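Local coordinates for protein 2-methyl-aconitate isomerase (Shewanella oneidensis, PDB 5K87) that catalyses the cis-trans isomerisation of 2-methyl-aconitate in the 2-methylcitrate cycle of propionate breakdown, by base-catalysed proton abstraction coupled to rotation about the C2-C3 bond, at residues A[198-204]-A[336-340]; A[305-309]-A[341-345]; A[222-228]-A[325-330]. The protein carries 1 engineered substitution. One frame throughout, in Å; residues are numbered along the deposited sequence. Where two conformers were deposited one is given.

Interaction 1: residues A[198-204]-A[336-340]; sequences FPTGNLV and IPGTL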
loop_
_atom_site.group_PDB
_atom_site.type_symbol
_atom_site.label_atom_id
_atom_site.label_comp_id
_atom_site.label_asym_id
_atom_site.label_seq_id
_atom_site.Cartn_x
_atom_site.Cartn_y
_atom_site.Cartn_z
ATOM N N PHE A 198 -6.787 26.702 22.915
ATOM C CA PHE A 198 -7.475 27.464 21.880
ATOM C C PHE A 198 -6.634 28.673 21.493
ATOM O O PHE A 198 -6.738 29.725 22.119
ATOM C CB PHE A 198 -8.854 27.902 22.381
ATOM C CG PHE A 198 -9.765 26.753 22.695
ATOM C CD1 PHE A 198 -10.316 25.998 21.673
ATOM C CD2 PHE A 198 -10.054 26.406 24.009
ATOM C CE1 PHE A 198 -11.147 24.930 21.948
ATOM C CE2 PHE A 198 -10.885 25.333 24.293
ATOM C CZ PHE A 198 -11.429 24.590 23.257
ATOM N N PRO A 199 -5.788 28.527 20.460
ATOM C CA PRO A 199 -4.846 29.598 20.104
ATOM C C PRO A 199 -5.500 30.946 19.797
ATOM O O PRO A 199 -4.871 31.977 20.037
ATOM C CB PRO A 199 -4.118 29.045 18.870
ATOM C CG PRO A 199 -4.940 27.897 18.400
ATOM C CD PRO A 199 -5.621 27.337 19.608
ATOM N N THR A 200 -6.734 30.949 19.302
ATOM C CA THR A 200 -7.435 32.212 19.056
ATOM C C THR A 200 -8.068 32.780 20.327
ATOM O O THR A 200 -8.533 33.921 20.344
ATOM C CB THR A 200 -8.556 32.049 18.026
ATOM O OG1 THR A 200 -9.609 31.266 18.600
ATOM C CG2 THR A 200 -8.042 31.374 16.766
ATOM N N GLY A 201 -8.112 31.974 21.382
ATOM C CA GLY A 201 -8.752 32.373 22.622
ATOM C C GLY A 201 -10.256 32.168 22.617
ATOM O O GLY A 201 -10.928 32.459 23.611
ATOM N N ASN A 202 -10.784 31.666 21.502
ATOM C CA ASN A 202 -12.221 31.453 21.343
ATOM C C ASN A 202 -12.556 29.983 21.132
ATOM O O ASN A 202 -11.797 29.254 20.483
ATOM C CB ASN A 202 -12.748 32.257 20.155
ATOM C CG ASN A 202 -12.392 33.726 20.247
ATOM O OD1 ASN A 202 -12.545 34.344 21.299
ATOM N ND2 ASN A 202 -11.902 34.287 19.147
ATOM N N LEU A 203 -13.699 29.558 21.664
ATOM C CA LEU A 203 -14.180 28.190 21.485
ATOM C C LEU A 203 -14.611 27.964 20.047
ATOM O O LEU A 203 -14.426 26.876 19.496
ATOM C CB LEU A 203 -15.364 27.917 22.411
ATOM C CG LEU A 203 -15.073 28.011 23.904
ATOM C CD1 LEU A 203 -16.322 27.702 24.713
ATOM C CD2 LEU A 203 -13.940 27.069 24.261
ATOM N N VAL A 204 -15.218 28.987 19.456
ATOM C CA VAL A 204 -15.606 28.966 18.055
ATOM C C VAL A 204 -15.161 30.273 17.419
ATOM O O VAL A 204 -15.093 31.311 18.080
ATOM C CB VAL A 204 -17.130 28.781 17.864
ATOM C CG1 VAL A 204 -17.608 27.496 18.536
ATOM C CG2 VAL A 204 -17.897 29.989 18.386
ATOM N N ILE A 336 -15.188 20.195 26.101
ATOM C CA ILE A 336 -15.286 21.622 26.387
ATOM C C ILE A 336 -16.604 22.173 25.845
ATOM O O ILE A 336 -16.777 22.303 24.630
ATOM C CB ILE A 336 -14.129 22.391 25.745
ATOM C CG1 ILE A 336 -12.784 21.772 26.132
ATOM C CG2 ILE A 336 -14.187 23.855 26.152
ATOM C CD1 ILE A 336 -12.500 21.805 27.611
ATOM N N PRO A 337 -17.544 22.500 26.747
ATOM C CA PRO A 337 -18.866 22.949 26.302
ATOM C C PRO A 337 -18.775 24.165 25.387
ATOM O O PRO A 337 -18.097 25.134 25.717
ATOM C CB PRO A 337 -19.570 23.304 27.612
ATOM C CG PRO A 337 -18.915 22.410 28.620
ATOM C CD PRO A 337 -17.474 22.349 28.212
ATOM N N GLY A 338 -19.421 24.085 24.230
ATOM C CA GLY A 338 -19.450 25.204 23.309
ATOM C C GLY A 338 -18.584 25.084 22.065
ATOM O O GLY A 338 -18.763 25.852 21.129
ATOM N N THR A 339 -17.625 24.158 22.035
ATOM C CA THR A 339 -16.878 23.945 20.789
ATOM C C THR A 339 -17.812 23.340 19.753
ATOM O O THR A 339 -18.856 22.789 20.095
ATOM C CB THR A 339 -15.671 23.001 20.958
ATOM O OG1 THR A 339 -16.135 21.676 21.223
ATOM C CG2 THR A 339 -14.737 23.472 22.063
ATOM N N LEU A 340 -17.445 23.430 18.477
ATOM C CA LEU A 340 -18.268 22.835 17.434
ATOM C C LEU A 340 -18.393 21.324 17.608
ATOM O O LEU A 340 -19.412 20.736 17.267
ATOM C CB LEU A 340 -17.710 23.151 16.047
ATOM C CG LEU A 340 -17.799 24.604 15.586
ATOM C CD1 LEU A 340 -17.537 24.680 14.090
ATOM C CD2 LEU A 340 -19.151 25.212 15.929
#

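Interaction 2: residues A[305-309]-A[341-345]; sequences DVDLL and VNLAA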
loop_
_atom_site.group_PDB
_atom_site.type_symbol
_atom_site.label_atom_id
_atom_site.label_comp_id
_atom_site.label_asym_id
_atom_site.label_seq_id
_atom_site.Cartn_x
_atom_site.Cartn_y
_atom_site.Cartn_z
ATOM N N ASP A 305 -25.535 4.610 17.735
ATOM C CA ASP A 305 -24.239 4.053 18.117
ATOM C C ASP A 305 -23.206 5.132 18.435
ATOM O O ASP A 305 -22.176 4.839 19.041
ATOM C CB ASP A 305 -23.668 3.162 17.010
ATOM C CG ASP A 305 -24.489 1.908 16.765
ATOM O OD1 ASP A 305 -25.280 1.513 17.649
ATOM O OD2 ASP A 305 -24.321 1.311 15.678
ATOM N N VAL A 306 -23.466 6.369 18.018
ATOM C CA VAL A 306 -22.458 7.418 18.111
ATOM C C VAL A 306 -23.006 8.700 18.710
ATOM O O VAL A 306 -24.217 8.946 18.698
ATOM C CB VAL A 306 -21.846 7.741 16.724
ATOM C CG1 VAL A 306 -21.099 6.534 16.175
ATOM C CG2 VAL A 306 -22.927 8.214 15.763
ATOM N N ASP A 307 -22.101 9.516 19.232
ATOM C CA ASP A 307 -22.439 10.831 19.754
ATOM C C ASP A 307 -22.310 11.918 18.689
ATOM O O ASP A 307 -22.911 12.985 18.810
ATOM C CB ASP A 307 -21.547 11.169 20.948
ATOM C CG ASP A 307 -21.748 10.220 22.100
ATOM O OD1 ASP A 307 -22.856 10.227 22.681
ATOM O OD2 ASP A 307 -20.811 9.468 22.432
ATOM N N LEU A 308 -21.508 11.659 17.658
ATOM C CA LEU A 308 -21.318 12.606 16.556
ATOM C C LEU A 308 -20.573 11.905 15.425
ATOM O O LEU A 308 -20.090 10.783 15.591
ATOM C CB LEU A 308 -20.543 13.858 17.003
ATOM C CG LEU A 308 -19.036 13.698 17.231
ATOM C CD1 LEU A 308 -18.372 15.061 17.219
ATOM C CD2 LEU A 308 -18.721 12.980 18.537
ATOM N N LEU A 309 -20.501 12.569 14.279
ATOM C CA LEU A 309 -19.711 12.110 13.141
ATOM C C LEU A 309 -18.522 13.032 12.971
ATOM O O LEU A 309 -18.653 14.254 13.085
ATOM C CB LEU A 309 -20.546 12.172 11.872
ATOM C CG LEU A 309 -21.844 11.375 11.927
ATOM C CD1 LEU A 309 -22.539 11.449 10.585
ATOM C CD2 LEU A 309 -21.605 9.934 12.337
ATOM N N VAL A 341 -17.339 20.697 18.123
ATOM C CA VAL A 341 -17.353 19.262 18.357
ATOM C C VAL A 341 -18.344 18.936 19.478
ATOM O O VAL A 341 -19.179 18.048 19.360
ATOM C CB VAL A 341 -15.945 18.759 18.728
ATOM C CG1 VAL A 341 -15.965 17.275 19.032
ATOM C CG2 VAL A 341 -14.941 19.074 17.606
ATOM N N ASN A 342 -18.241 19.689 20.566
ATOM C CA ASN A 342 -19.161 19.555 21.685
ATOM C C ASN A 342 -20.613 19.742 21.244
ATOM O O ASN A 342 -21.492 18.973 21.625
ATOM C CB ASN A 342 -18.794 20.558 22.763
ATOM C CG ASN A 342 -19.790 20.574 23.895
ATOM O OD1 ASN A 342 -20.670 21.435 23.941
ATOM N ND2 ASN A 342 -19.669 19.621 24.809
ATOM N N LEU A 343 -20.852 20.741 20.407
ATOM C CA LEU A 343 -22.210 21.040 19.974
ATOM C C LEU A 343 -22.765 19.954 19.057
ATOM O O LEU A 343 -23.940 19.605 19.142
ATOM C CB LEU A 343 -22.271 22.411 19.304
ATOM C CG LEU A 343 -22.013 23.598 20.237
ATOM C CD1 LEU A 343 -22.025 24.893 19.450
ATOM C CD2 LEU A 343 -23.034 23.649 21.367
ATOM N N ALA A 344 -21.917 19.403 18.187
ATOM C CA ALA A 344 -22.335 18.302 17.329
ATOM C C ALA A 344 -22.745 17.107 18.180
ATOM O O ALA A 344 -23.601 16.314 17.783
ATOM C CB ALA A 344 -21.218 17.917 16.356
ATOM N N ALA A 345 -22.138 16.991 19.358
ATOM C CA ALA A 345 -22.421 15.881 20.263
ATOM C C ALA A 345 -23.529 16.194 21.271
ATOM O O ALA A 345 -23.769 15.415 22.196
ATOM C CB ALA A 345 -21.150 15.440 20.984
HETATM O O HOH W 1 -25.126 13.103 20.446
HETATM O O HOH W 2 -23.268 12.709 23.478
#

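Interaction 3: residues A[222-228]-A[325-330]; sequences AGIPTIF and TAAVAI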
loop_
_atom_site.group_PDB
_atom_site.type_symbol
_atom_site.label_atom_id
_atom_site.label_comp_id
_atom_site.label_asym_id
_atom_site.label_seq_id
_atom_site.Cartn_x
_atom_site.Cartn_y
_atom_site.Cartn_z
ATOM N N ALA A 222 -4.679 20.178 20.728
ATOM C CA ALA A 222 -4.656 19.085 21.689
ATOM C C ALA A 222 -4.548 17.794 20.883
ATOM O O ALA A 222 -5.387 17.535 20.030
ATOM C CB ALA A 222 -5.928 19.090 22.527
ATOM N N GLY A 223 -3.508 17.004 21.129
ATOM C CA GLY A 223 -3.212 15.848 20.301
ATOM C C GLY A 223 -2.420 16.258 19.069
ATOM O O GLY A 223 -1.299 15.785 18.844
ATOM N N ILE A 224 -3.006 17.155 18.280
ATOM C CA ILE A 224 -2.369 17.769 17.120
ATOM C C ILE A 224 -3.198 19.025 16.857
ATOM O O ILE A 224 -4.383 19.049 17.187
ATOM C CB ILE A 224 -2.379 16.789 15.910
ATOM C CG1 ILE A 224 -1.415 17.216 14.789
ATOM C CG2 ILE A 224 -3.793 16.552 15.396
ATOM C CD1 ILE A 224 -0.944 16.038 13.916
ATOM N N PRO A 225 -2.591 20.089 16.304
ATOM C CA PRO A 225 -3.435 21.254 15.999
ATOM C C PRO A 225 -4.475 20.876 14.953
ATOM O O PRO A 225 -4.117 20.284 13.923
ATOM C CB PRO A 225 -2.441 22.281 15.443
ATOM C CG PRO A 225 -1.111 21.850 15.950
ATOM C CD PRO A 225 -1.162 20.357 16.064
ATOM N N THR A 226 -5.742 21.192 15.219
ATOM C CA THR A 226 -6.846 20.739 14.389
ATOM C C THR A 226 -7.876 21.843 14.198
ATOM O O THR A 226 -8.225 22.559 15.150
ATOM C CB THR A 226 -7.544 19.501 15.016
ATOM O OG1 THR A 226 -6.571 18.476 15.251
ATOM C CG2 THR A 226 -8.608 18.957 14.083
ATOM N N ILE A 227 -8.355 21.977 12.968
ATOM C CA ILE A 227 -9.434 22.879 12.617
ATOM C C ILE A 227 -10.667 22.027 12.390
ATOM O O ILE A 227 -10.661 21.164 11.512
ATOM C CB ILE A 227 -9.123 23.602 11.299
ATOM C CG1 ILE A 227 -7.796 24.348 11.384
ATOM C CG2 ILE A 227 -10.254 24.537 10.932
ATOM C CD1 ILE A 227 -7.079 24.476 10.048
ATOM N N PHE A 228 -11.719 22.262 13.174
ATOM C CA PHE A 228 -12.996 21.586 12.991
ATOM C C PHE A 228 -14.022 22.545 12.390
ATOM O O PHE A 228 -14.213 23.650 12.897
ATOM C CB PHE A 228 -13.552 21.112 14.337
ATOM C CG PHE A 228 -12.767 20.006 14.977
ATOM C CD1 PHE A 228 -12.881 18.702 14.516
ATOM C CD2 PHE A 228 -11.948 20.259 16.061
ATOM C CE1 PHE A 228 -12.178 17.674 15.116
ATOM C CE2 PHE A 228 -11.240 19.239 16.664
ATOM C CZ PHE A 228 -11.356 17.944 16.192
ATOM N N THR A 325 -4.087 11.155 16.790
ATOM C CA THR A 325 -3.939 12.525 17.284
ATOM C C THR A 325 -5.233 13.324 17.143
ATOM O O THR A 325 -5.637 14.052 18.068
ATOM C CB THR A 325 -2.839 13.262 16.539
ATOM O OG1 THR A 325 -3.087 13.137 15.137
ATOM C CG2 THR A 325 -1.468 12.678 16.881
ATOM N N ALA A 326 -5.889 13.189 15.994
ATOM C CA ALA A 326 -7.147 13.876 15.771
ATOM C C ALA A 326 -8.220 13.337 16.705
ATOM O O ALA A 326 -9.087 14.093 17.137
ATOM C CB ALA A 326 -7.575 13.744 14.330
ATOM N N ALA A 327 -8.169 12.048 17.034
ATOM C CA ALA A 327 -9.102 11.480 17.996
ATOM C C ALA A 327 -8.945 12.149 19.364
ATOM O O ALA A 327 -9.936 12.402 20.045
ATOM C CB ALA A 327 -8.934 9.964 18.097
ATOM N N VAL A 328 -7.707 12.427 19.764
ATOM C CA VAL A 328 -7.458 13.191 20.978
ATOM C C VAL A 328 -8.060 14.596 20.874
ATOM O O VAL A 328 -8.691 15.075 21.823
ATOM C CB VAL A 328 -5.962 13.278 21.294
ATOM C CG1 VAL A 328 -5.701 14.279 22.413
ATOM C CG2 VAL A 328 -5.425 11.888 21.644
ATOM N N ALA A 329 -7.886 15.256 19.733
ATOM C CA ALA A 329 -8.461 16.580 19.540
ATOM C C ALA A 329 -9.990 16.534 19.618
ATOM O O ALA A 329 -10.615 17.445 20.178
ATOM C CB ALA A 329 -8.003 17.170 18.205
ATOM N N ILE A 330 -10.597 15.491 19.055
ATOM C CA ILE A 330 -12.045 15.310 19.094
ATOM C C ILE A 330 -12.525 15.135 20.530
ATOM O O ILE A 330 -13.461 15.810 20.967
ATOM C CB ILE A 330 -12.492 14.101 18.246
ATOM C CG1 ILE A 330 -12.249 14.373 16.766
ATOM C CG2 ILE A 330 -13.980 13.785 18.481
ATOM C CD1 ILE A 330 -12.244 13.118 15.908
#

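Interaction 1: residues A[198-204]-A[336-340]
Two irregular connections meet here: the loop leading into strand 205-209 packs on a type II beta turn, Ile-336 to Thr-339, that joins helices 324-334 and 340-344. No hydrogen bond links the segments, so the fit rests on van der Waals contact. Leu-203 contributes most. Its CD2 lies 3.7 Å from Ile-336 CG2, while its CD1 comes within 3.3 Å of Pro-337 O at the crest of the turn. Gly-338, at the third position of the turn with positive phi, leaves this place open: a CB there would be only about 3.0 Å from Leu-203 CD1. Phe-198, which starts a type I turn closed by Gly-201 N to Phe-198 O at 2.7 Å, brings its ring tip beside Leu-203, with CZ 3.7 Å from Thr-339 CG2 and 4.1 Å from Ile-336 CG2. Thr-339 is the N-cap of helix 340-344; its OG1 caps Asn-342 N and hydrogen-bonds Ala-333 O. The hydroxyl of Thr-218 on strand 213-221 hydrogen-bonds both Leu-203 O and Leu-340 N, joining the two segments through that strand. Val-204 closes the far end, where its CG1 sits 3.3 Å from Gly-338 O and 3.8 Å from Leu-340 CD2.

Interaction 2: residues A[305-309]-A[341-345]
Leu-308 lays its isobutyl group against the last turn of helix 340-344. Its CD1 is 3.7 Å from Val-341 CG1 and 4.1 Å from Ala-344 CB, and its CD2 is 4.2 Å from Ala-345 CB, so one side chain spans residues a helical turn apart. Small alanines at 344 and 345 let the backbones come close: the CA atoms of Leu-308 and Ala-345 are 5.1 Å apart. Ala-345 is the first residue to leave helical angles, although its N still reaches Val-341 O at 3.1 Å. Its CA makes a CA-H...O contact with Asp-307 O, 3.3 Å away and nearly linear at the hydrogen (159°).

No direct hydrogen bond joins the segments; water supplies the polar link. One molecule donates to Asp-307 OD1 at 2.6 Å and to Ala-345 O at 3.0 Å. A second donates to Asp-307 O at 2.8 Å and, weakly, to Ala-345 O at 3.2 Å. The other carboxylate oxygen, Asp-307 OD2, is held by the backbone N of Arg-354, and Ala-345 O also meets Lys-350 NZ.

Beyond the segments, Leu-308 touches Val-353 and Phe-355 of strand 352-357, while Val-341 rests on helix 324-334. Strand 308-314 and its parallel neighbour 352-357 are joined by a connection that includes helices 324-334 and 340-344, and this contact seats the second helix beside Leu-308: helix-on-sheet packing within a crossover connection of the beta-alpha-beta kind.

Interaction 3: residues A[222-228]-A[325-330]
Ala-329 fits its methyl into a hollow formed by the tight turn before strand 225-230: its CB is 3.2 Å from Ala-222 O and 3.5 Å from Thr-226 OG1. Gly-223 (phi 84°, psi -58°) forms a classic gamma turn, with a weak Ile-224 N to Ala-222 O bond of 3.0 Å. A CB on Gly-223 would clash with Thr-325 O and Val-328 CB; without one, its CA approaches Val-328 CG1 to 3.6 Å. The m rotamer of Thr-226 brings OG1 to within 3.0 Å of Ile-224 O, to which it donates a hydrogen bond. Ile-224, t at chi1, places CG2 3.5 Å from Thr-325 OG1 and touches the substrate-binding Lys-283. Thr-325, a p rotamer, hydrogen-bonds through that hydroxyl a malonate ion, probably from the crystallisation liquor, and lies beside Met-323, a probable proton donor/acceptor. Phe-228, m at chi1, reaches back to the helix, its CE1 3.7 Å from Ile-330 CG1 and its CZ 4.0 Å from Ala-329 CB. Helix segment 325-330 crosses strand 225-228 at -61°, the axes 8.7 Å apart at their closest. Val-328 meets strand 374-391, Phe-228 and Ile-330 touch Val-341 of helix 340-344, and strand 225-230 pairs between strands 213-221 and 283-288.

From the N terminus, segment 198-204 comes first and finds its partner at 336-340, so interaction 1 closes the longest loop. Segment 222-228 follows and meets 325-330; interaction 3 is therefore nested inside interaction 1. Interaction 2 opens later, at 305-309, and ends last, at 341-345, crossing both others. The second partners follow one another along helix 324-334, the turn after it and helix 340-344. Together the contacts tie this helical unit to the loop before strand 205-209, to strand 225-230 and to strand 308-314. Interactions 1 and 2 touch where Ile-336 O lies 3.3 Å from Asn-342 CB, interactions 1 and 3 where Leu-340 CD1 lies 3.7 Å from Phe-228 O.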